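Local coordinates for SnoK (Streptomyces nogalater, PDB 5EPA), which probably acts as a non-heme iron, 2-oxoglutarate-dependent carbocyclase in the biosynthesis of the polyketide nogalamycin, at residues Val39-Phe53 with Leu94-Leu107. Sequence-based numbering, arbitrary orientation.
Sequences VHIPRVLSETEVTAF and LVLHPEISGIALRL
The H97 imidazole is clamped between L45 CD2, 3.8 Å from the ring centroid and 20° off its normal, and P98 CD on the opposite face, while E49 OE2 and E99 CB lie at its edge, in the ring plane. The F53 ring takes L94 CD1 over one face, a CH-pi contact 3.9 Å from the centroid. H97 NE2 donates to E49 OE2 at 2.7 Å, and the N-H reaches it on the syn side of the carboxylate, 33° out of that group's plane. With CG anti to the backbone N (chi1 -169°), the imidazole reaches E49 while ND1 of H97, the N-cap residue of helix 98-108, accepts a weak capping bond from I100 N at 3.4 Å. E49 OE1, on its anti lone pair, takes S46 N at 2.9 Å, and S46 OG accepts from E49 N, completing a capping box. Replacing E49 by an alanine would probably leave H97 NE2 and S46 N without these acceptors and the imidazole less firmly held in its rotation. Further along, toward strand 38-41, the contact is aliphatic: V44 CG1 lies 3.6 Å from I100 CG1, and V39 CG1 3.8 Å from L107 CD1. F215 touches I41, I103 and L107. Helix 98-108 thus packs against edge strand 38-41 and neighbouring strand 213-217 of the larger antiparallel sheet, a helix-on-sheet layer consistent with the double-stranded beta-helix (cupin) core of PhyH-type dioxygenases.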
ATOM      1  N   VAL A  39      -0.493  -9.268   6.707  1.00 24.19           N
ATOM      2  CA  VAL A  39       0.567 -10.064   7.307  1.00 24.25           C
ATOM      3  C   VAL A  39       1.899  -9.353   7.254  1.00 23.99           C
ATOM      4  O   VAL A  39       2.275  -8.752   6.247  1.00 22.96           O
ATOM      5  CB  VAL A  39       0.688 -11.468   6.673  1.00 25.26           C
ATOM      6  CG1 VAL A  39       1.213 -11.421   5.235  1.00 24.89           C
ATOM      7  CG2 VAL A  39       1.573 -12.369   7.513  1.00 26.17           C
ATOM      8  N   HIS A  40       2.613  -9.467   8.354  1.00 24.78           N
ATOM      9  CA  HIS A  40       3.947  -8.897   8.512  1.00 25.10           C
ATOM     10  C   HIS A  40       4.990  -9.929   8.118  1.00 25.72           C
ATOM     11  O   HIS A  40       5.091 -10.971   8.737  1.00 26.12           O
ATOM     12  CB  HIS A  40       4.156  -8.476   9.977  1.00 25.95           C
ATOM     13  CG  HIS A  40       5.553  -7.998  10.296  1.00 26.37           C
ATOM     14  ND1 HIS A  40       6.085  -8.056  11.559  1.00 27.18           N
ATOM     15  CD2 HIS A  40       6.522  -7.489   9.508  1.00 26.39           C
ATOM     16  CE1 HIS A  40       7.314  -7.588  11.541  1.00 27.74           C
ATOM     17  NE2 HIS A  40       7.602  -7.230  10.307  1.00 27.17           N
ATOM     18  N   ILE A  41       5.748  -9.641   7.067  1.00 25.85           N
ATOM     19  CA  ILE A  41       6.829 -10.523   6.643  1.00 26.64           C
ATOM     20  C   ILE A  41       8.183  -9.854   6.918  1.00 26.84           C
ATOM     21  O   ILE A  41       8.524  -8.862   6.310  1.00 25.70           O
ATOM     22  CB  ILE A  41       6.729 -10.842   5.164  1.00 26.62           C
ATOM     23  CG1 ILE A  41       5.339 -11.390   4.833  1.00 27.04           C
ATOM     24  CG2 ILE A  41       7.808 -11.836   4.774  1.00 27.25           C
ATOM     25  CD1 ILE A  41       4.972 -12.694   5.526  1.00 27.87           C
ATOM     26  N   PRO A  42       8.954 -10.399   7.850  1.00 28.41           N
ATOM     27  CA  PRO A  42      10.212  -9.721   8.119  1.00 29.08           C
ATOM     28  C   PRO A  42      11.372 -10.093   7.187  1.00 29.83           C
ATOM     29  O   PRO A  42      11.415 -11.196   6.620  1.00 30.25           O
ATOM     30  CB  PRO A  42      10.541 -10.143   9.553  1.00 29.77           C
ATOM     31  CG  PRO A  42       9.757 -11.394   9.792  1.00 30.49           C
ATOM     32  CD  PRO A  42       8.763 -11.593   8.695  1.00 29.63           C
ATOM     33  N   ARG A  43      12.328  -9.171   7.112  1.00 29.91           N
ATOM     34  CA  ARG A  43      13.609  -9.405   6.463  1.00 31.40           C
ATOM     35  C   ARG A  43      13.481  -9.869   4.987  1.00 30.46           C
ATOM     36  O   ARG A  43      14.013 -10.876   4.607  1.00 31.18           O
ATOM     37  CB  ARG A  43      14.428 -10.390   7.278  1.00 33.70           C
ATOM     38  CG  ARG A  43      14.658  -9.937   8.718  1.00 36.14           C
ATOM     39  CD  ARG A  43      15.462 -10.968   9.522  1.00 38.51           C
ATOM     40  NE  ARG A  43      14.696 -12.205   9.655  1.00 39.39           N
ATOM     41  CZ  ARG A  43      13.779 -12.440  10.572  1.00 39.87           C
ATOM     42  NH1 ARG A  43      13.476 -11.513  11.480  1.00 41.04           N
ATOM     43  NH2 ARG A  43      13.142 -13.603  10.567  1.00 40.10           N
ATOM     44  N   VAL A  44      12.752  -9.115   4.187  1.00 29.04           N
ATOM     45  CA  VAL A  44      12.604  -9.448   2.804  1.00 29.08           C
ATOM     46  C   VAL A  44      13.759  -8.816   2.016  1.00 30.22           C
ATOM     47  O   VAL A  44      14.345  -9.464   1.158  1.00 30.48           O
ATOM     48  CB  VAL A  44      11.258  -8.964   2.248  1.00 27.97           C
ATOM     49  CG1 VAL A  44      11.123  -9.334   0.791  1.00 27.90           C
ATOM     50  CG2 VAL A  44      10.099  -9.556   3.053  1.00 28.10           C
ATOM     51  N   LEU A  45      14.050  -7.547   2.328  1.00 30.31           N
ATOM     52  CA  LEU A  45      15.189  -6.810   1.793  1.00 30.99           C
ATOM     53  C   LEU A  45      16.345  -6.766   2.750  1.00 32.08           C
ATOM     54  O   LEU A  45      16.167  -6.545   3.942  1.00 33.66           O
ATOM     55  CB  LEU A  45      14.790  -5.374   1.511  1.00 30.21           C
ATOM     56  CG  LEU A  45      13.632  -5.168   0.549  1.00 29.98           C
ATOM     57  CD1 LEU A  45      13.413  -3.687   0.352  1.00 29.72           C
ATOM     58  CD2 LEU A  45      13.926  -5.816  -0.819  1.00 30.96           C
ATOM     59  N   SER A  46      17.545  -6.929   2.216  1.00 33.23           N
ATOM     60  CA  SER A  46      18.771  -6.797   2.981  1.00 34.51           C
ATOM     61  C   SER A  46      19.053  -5.318   3.292  1.00 34.93           C
ATOM     62  O   SER A  46      18.473  -4.418   2.691  1.00 33.31           O
ATOM     63  CB  SER A  46      19.948  -7.341   2.160  1.00 35.42           C
ATOM     64  OG  SER A  46      20.142  -6.543   0.999  1.00 35.35           O
ATOM     65  N   GLU A  47      19.976  -5.081   4.217  1.00 37.99           N
ATOM     66  CA  GLU A  47      20.419  -3.710   4.571  1.00 39.44           C
ATOM     67  C   GLU A  47      20.931  -2.976   3.330  1.00 37.24           C
ATOM     68  O   GLU A  47      20.640  -1.812   3.119  1.00 35.94           O
ATOM     69  CB  GLU A  47      21.459  -3.767   5.706  1.00 44.93           C
ATOM     70  CG  GLU A  47      20.777  -4.211   6.988  1.00 51.05           C
ATOM     71  CD  GLU A  47      21.736  -4.494   8.141  1.00 58.88           C
ATOM     72  OE1 GLU A  47      22.827  -5.088   7.909  1.00 62.58           O
ATOM     73  OE2 GLU A  47      21.383  -4.116   9.295  1.00 65.97           O
ATOM     74  N   THR A  48      21.678  -3.685   2.503  1.00 36.42           N
ATOM     75  CA  THR A  48      22.220  -3.125   1.289  1.00 35.56           C
ATOM     76  C   THR A  48      21.115  -2.690   0.337  1.00 34.00           C
ATOM     77  O   THR A  48      21.165  -1.586  -0.206  1.00 35.00           O
ATOM     78  CB  THR A  48      23.127  -4.146   0.607  1.00 36.66           C
ATOM     79  OG1 THR A  48      24.217  -4.431   1.470  1.00 37.43           O
ATOM     80  CG2 THR A  48      23.667  -3.626  -0.765  1.00 36.71           C
ATOM     81  N   GLU A  49      20.136  -3.551   0.101  1.00 32.74           N
ATOM     82  CA  GLU A  49      18.988  -3.198  -0.759  1.00 31.64           C
ATOM     83  C   GLU A  49      18.169  -2.027  -0.230  1.00 30.22           C
ATOM     84  O   GLU A  49      17.789  -1.161  -0.982  1.00 29.19           O
ATOM     85  CB  GLU A  49      18.052  -4.383  -0.954  1.00 32.42           C
ATOM     86  CG  GLU A  49      18.623  -5.515  -1.835  1.00 33.79           C
ATOM     87  CD  GLU A  49      17.745  -6.763  -1.813  1.00 34.81           C
ATOM     88  OE1 GLU A  49      17.464  -7.318  -0.694  1.00 35.70           O
ATOM     89  OE2 GLU A  49      17.314  -7.185  -2.889  1.00 35.25           O
ATOM     90  N   VAL A  50      17.910  -1.998   1.090  1.00 29.89           N
ATOM     91  CA  VAL A  50      17.232  -0.872   1.713  1.00 28.33           C
ATOM     92  C   VAL A  50      17.967   0.450   1.413  1.00 28.60           C
ATOM     93  O   VAL A  50      17.379   1.433   1.048  1.00 27.86           O
ATOM     94  CB  VAL A  50      17.145  -1.064   3.249  1.00 28.64           C
ATOM     95  CG1 VAL A  50      16.695   0.216   3.950  1.00 28.17           C
ATOM     96  CG2 VAL A  50      16.211  -2.199   3.606  1.00 28.29           C
ATOM     97  N   THR A  51      19.259   0.468   1.624  1.00 30.00           N
ATOM     98  CA  THR A  51      20.060   1.657   1.377  1.00 31.64           C
ATOM     99  C   THR A  51      19.930   2.118  -0.082  1.00 31.42           C
ATOM    100  O   THR A  51      19.766   3.297  -0.330  1.00 31.72           O
ATOM    101  CB  THR A  51      21.549   1.392   1.660  1.00 33.30           C
ATOM    102  OG1 THR A  51      21.702   1.125   3.050  1.00 34.69           O
ATOM    103  CG2 THR A  51      22.446   2.597   1.292  1.00 34.36           C
ATOM    104  N   ALA A  52      20.035   1.190  -1.013  1.00 31.18           N
ATOM    105  CA  ALA A  52      19.987   1.528  -2.452  1.00 31.29           C
ATOM    106  C   ALA A  52      18.590   2.003  -2.864  1.00 30.35           C
ATOM    107  O   ALA A  52      18.452   2.990  -3.560  1.00 30.01           O
ATOM    108  CB  ALA A  52      20.399   0.342  -3.309  1.00 31.48           C
ATOM    109  N   PHE A  53      17.551   1.336  -2.370  1.00 29.81           N
ATOM    110  CA  PHE A  53      16.191   1.726  -2.728  1.00 28.74           C
ATOM    111  C   PHE A  53      15.818   3.037  -2.066  1.00 28.67           C
ATOM    112  O   PHE A  53      15.166   3.884  -2.685  1.00 28.00           O
ATOM    113  CB  PHE A  53      15.174   0.629  -2.408  1.00 27.83           C
ATOM    114  CG  PHE A  53      15.239  -0.526  -3.337  1.00 28.42           C
ATOM    115  CD1 PHE A  53      15.238  -0.329  -4.698  1.00 29.25           C
ATOM    116  CD2 PHE A  53      15.325  -1.807  -2.868  1.00 29.21           C
ATOM    117  CE1 PHE A  53      15.364  -1.402  -5.584  1.00 30.01           C
ATOM    118  CE2 PHE A  53      15.430  -2.891  -3.749  1.00 30.24           C
ATOM    119  CZ  PHE A  53      15.455  -2.681  -5.107  1.00 30.11           C
ATOM    120  N   LEU A  94      12.390  -2.965  -7.560  1.00 29.19           N
ATOM    121  CA  LEU A  94      11.690  -2.975  -6.306  1.00 29.05           C
ATOM    122  C   LEU A  94      10.298  -3.559  -6.469  1.00 28.48           C
ATOM    123  O   LEU A  94       9.946  -4.480  -5.758  1.00 29.15           O
ATOM    124  CB  LEU A  94      11.574  -1.563  -5.709  1.00 29.13           C
ATOM    125  CG  LEU A  94      10.924  -1.443  -4.351  1.00 29.42           C
ATOM    126  CD1 LEU A  94      11.667  -2.249  -3.295  1.00 30.57           C
ATOM    127  CD2 LEU A  94      10.861   0.003  -3.909  1.00 29.64           C
ATOM    128  N   VAL A  95       9.506  -3.027  -7.390  1.00 27.36           N
ATOM    129  CA  VAL A  95       8.144  -3.512  -7.596  1.00 26.52           C
ATOM    130  C   VAL A  95       8.075  -4.932  -8.204  1.00 26.76           C
ATOM    131  O   VAL A  95       7.149  -5.676  -7.902  1.00 26.46           O
ATOM    132  CB  VAL A  95       7.271  -2.549  -8.432  1.00 26.45           C
ATOM    133  CG1 VAL A  95       7.201  -1.188  -7.761  1.00 26.07           C
ATOM    134  CG2 VAL A  95       7.774  -2.400  -9.872  1.00 27.44           C
ATOM    135  N   LEU A  96       9.069  -5.286  -9.021  1.00 27.34           N
ATOM    136  CA  LEU A  96       9.234  -6.640  -9.516  1.00 28.05           C
ATOM    137  C   LEU A  96      10.382  -7.350  -8.825  1.00 28.96           C
ATOM    138  O   LEU A  96      10.899  -8.317  -9.351  1.00 30.29           O
ATOM    139  CB  LEU A  96       9.462  -6.648 -11.036  1.00 28.98           C
ATOM    140  CG  LEU A  96       8.355  -6.033 -11.889  1.00 28.63           C
ATOM    141  CD1 LEU A  96       8.688  -6.122 -13.370  1.00 30.09           C
ATOM    142  CD2 LEU A  96       7.011  -6.700 -11.626  1.00 28.51           C
ATOM    143  N   HIS A  97      10.728  -6.939  -7.608  1.00 28.58           N
ATOM    144  CA  HIS A  97      11.676  -7.669  -6.792  1.00 29.29           C
ATOM    145  C   HIS A  97      11.191  -9.111  -6.719  1.00 30.08           C
ATOM    146  O   HIS A  97       9.993  -9.346  -6.514  1.00 29.32           O
ATOM    147  CB  HIS A  97      11.753  -7.058  -5.389  1.00 29.39           C
ATOM    148  CG  HIS A  97      12.876  -7.582  -4.556  1.00 30.66           C
ATOM    149  ND1 HIS A  97      12.746  -8.681  -3.743  1.00 31.17           N
ATOM    150  CD2 HIS A  97      14.152  -7.143  -4.392  1.00 31.45           C
ATOM    151  CE1 HIS A  97      13.899  -8.920  -3.142  1.00 32.52           C
ATOM    152  NE2 HIS A  97      14.767  -7.994  -3.509  1.00 32.07           N
ATOM    153  N   PRO A  98      12.101 -10.091  -6.894  1.00 31.48           N
ATOM    154  CA  PRO A  98      11.629 -11.477  -6.931  1.00 32.49           C
ATOM    155  C   PRO A  98      10.995 -11.949  -5.638  1.00 33.22           C
ATOM    156  O   PRO A  98      10.029 -12.700  -5.669  1.00 33.52           O
ATOM    157  CB  PRO A  98      12.898 -12.280  -7.211  1.00 33.60           C
ATOM    158  CG  PRO A  98      13.867 -11.293  -7.812  1.00 33.53           C
ATOM    159  CD  PRO A  98      13.536  -9.973  -7.222  1.00 32.21           C
ATOM    160  N   GLU A  99      11.529 -11.525  -4.499  1.00 33.13           N
ATOM    161  CA  GLU A  99      10.980 -11.980  -3.253  1.00 33.46           C
ATOM    162  C   GLU A  99       9.705 -11.225  -2.897  1.00 31.68           C
ATOM    163  O   GLU A  99       8.690 -11.832  -2.538  1.00 33.02           O
ATOM    164  CB  GLU A  99      12.023 -11.906  -2.129  1.00 35.62           C
ATOM    165  CG  GLU A  99      13.380 -12.540  -2.475  1.00 37.68           C
ATOM    166  CD  GLU A  99      13.309 -13.951  -3.055  1.00 39.88           C
ATOM    167  OE1 GLU A  99      12.227 -14.616  -3.060  1.00 42.45           O
ATOM    168  OE2 GLU A  99      14.366 -14.427  -3.499  1.00 42.47           O
ATOM    169  N   ILE A 100       9.717  -9.907  -2.985  1.00 29.01           N
ATOM    170  CA  ILE A 100       8.534  -9.143  -2.624  1.00 27.41           C
ATOM    171  C   ILE A 100       7.348  -9.546  -3.507  1.00 26.86           C
ATOM    172  O   ILE A 100       6.252  -9.745  -3.006  1.00 26.43           O
ATOM    173  CB  ILE A 100       8.761  -7.620  -2.745  1.00 26.53           C
ATOM    174  CG1 ILE A 100       9.852  -7.152  -1.781  1.00 26.87           C
ATOM    175  CG2 ILE A 100       7.464  -6.874  -2.478  1.00 25.43           C
ATOM    176  CD1 ILE A 100      10.247  -5.694  -1.982  1.00 27.06           C
ATOM    177  N   SER A 101       7.557  -9.559  -4.837  1.00 26.55           N
ATOM    178  CA  SER A 101       6.466  -9.775  -5.774  1.00 25.92           C
ATOM    179  C   SER A 101       6.098 -11.244  -5.768  1.00 26.61           C
ATOM    180  O   SER A 101       4.938 -11.597  -5.904  1.00 26.35           O
ATOM    181  CB  SER A 101       6.800  -9.279  -7.212  1.00 26.20           C
ATOM    182  OG  SER A 101       7.851 -10.007  -7.785  1.00 27.01           O
ATOM    183  N   GLY A 102       7.075 -12.110  -5.589  1.00 27.64           N
ATOM    184  CA  GLY A 102       6.779 -13.546  -5.480  1.00 29.35           C
ATOM    185  C   GLY A 102       5.965 -13.910  -4.220  1.00 29.63           C
ATOM    186  O   GLY A 102       5.101 -14.790  -4.249  1.00 29.96           O
ATOM    187  N   ILE A 103       6.255 -13.230  -3.113  1.00 28.80           N
ATOM    188  CA  ILE A 103       5.481 -13.413  -1.890  1.00 28.56           C
ATOM    189  C   ILE A 103       4.069 -12.902  -2.107  1.00 28.02           C
ATOM    190  O   ILE A 103       3.123 -13.548  -1.721  1.00 27.82           O
ATOM    191  CB  ILE A 103       6.142 -12.694  -0.680  1.00 27.95           C
ATOM    192  CG1 ILE A 103       7.399 -13.464  -0.255  1.00 28.56           C
ATOM    193  CG2 ILE A 103       5.173 -12.600   0.496  1.00 27.35           C
ATOM    194  CD1 ILE A 103       8.323 -12.656   0.622  1.00 28.58           C
ATOM    195  N   ALA A 104       3.944 -11.750  -2.749  1.00 28.29           N
ATOM    196  CA  ALA A 104       2.616 -11.176  -3.053  1.00 28.75           C
ATOM    197  C   ALA A 104       1.754 -12.137  -3.843  1.00 29.83           C
ATOM    198  O   ALA A 104       0.592 -12.340  -3.539  1.00 29.42           O
ATOM    199  CB  ALA A 104       2.763  -9.901  -3.858  1.00 28.48           C
ATOM    200  N   LEU A 105       2.384 -12.788  -4.798  1.00 30.68           N
ATOM    201  CA  LEU A 105       1.721 -13.780  -5.608  1.00 32.76           C
ATOM    202  C   LEU A 105       1.219 -14.974  -4.789  1.00 33.01           C
ATOM    203  O   LEU A 105       0.109 -15.478  -4.998  1.00 33.70           O
ATOM    204  CB  LEU A 105       2.680 -14.240  -6.723  1.00 34.06           C
ATOM    205  CG  LEU A 105       2.113 -14.921  -7.941  1.00 36.30           C
ATOM    206  CD1 LEU A 105       1.060 -14.042  -8.613  1.00 36.74           C
ATOM    207  CD2 LEU A 105       3.239 -15.219  -8.933  1.00 37.21           C
ATOM    208  N   ARG A 106       2.042 -15.455  -3.881  1.00 32.99           N
ATOM    209  CA  ARG A 106       1.647 -16.588  -3.033  1.00 33.34           C
ATOM    210  C   ARG A 106       0.520 -16.200  -2.083  1.00 31.89           C
ATOM    211  O   ARG A 106      -0.400 -16.960  -1.852  1.00 31.93           O
ATOM    212  CB  ARG A 106       2.854 -17.151  -2.278  1.00 34.69           C
ATOM    213  CG  ARG A 106       3.758 -17.978  -3.181  1.00 36.93           C
ATOM    214  CD  ARG A 106       4.728 -18.913  -2.470  1.00 39.00           C
ATOM    215  NE  ARG A 106       4.066 -19.723  -1.445  1.00 42.03           N
ATOM    216  CZ  ARG A 106       4.685 -20.396  -0.468  1.00 44.32           C
ATOM    217  NH1 ARG A 106       6.009 -20.371  -0.347  1.00 44.46           N
ATOM    218  NH2 ARG A 106       3.960 -21.106   0.400  1.00 46.90           N
ATOM    219  N   LEU A 107       0.587 -14.996  -1.553  1.00 30.79           N
ATOM    220  CA  LEU A 107      -0.425 -14.526  -0.643  1.00 30.24           C
ATOM    221  C   LEU A 107      -1.759 -14.361  -1.376  1.00 30.19           C
ATOM    222  O   LEU A 107      -2.812 -14.794  -0.868  1.00 29.98           O
ATOM    223  CB  LEU A 107       0.005 -13.206  -0.009  1.00 29.59           C
ATOM    224  CG  LEU A 107       1.207 -13.275   0.950  1.00 30.01           C
ATOM    225  CD1 LEU A 107       1.559 -11.896   1.460  1.00 29.20           C
ATOM    226  CD2 LEU A 107       0.947 -14.168   2.164  1.00 30.63           C
TER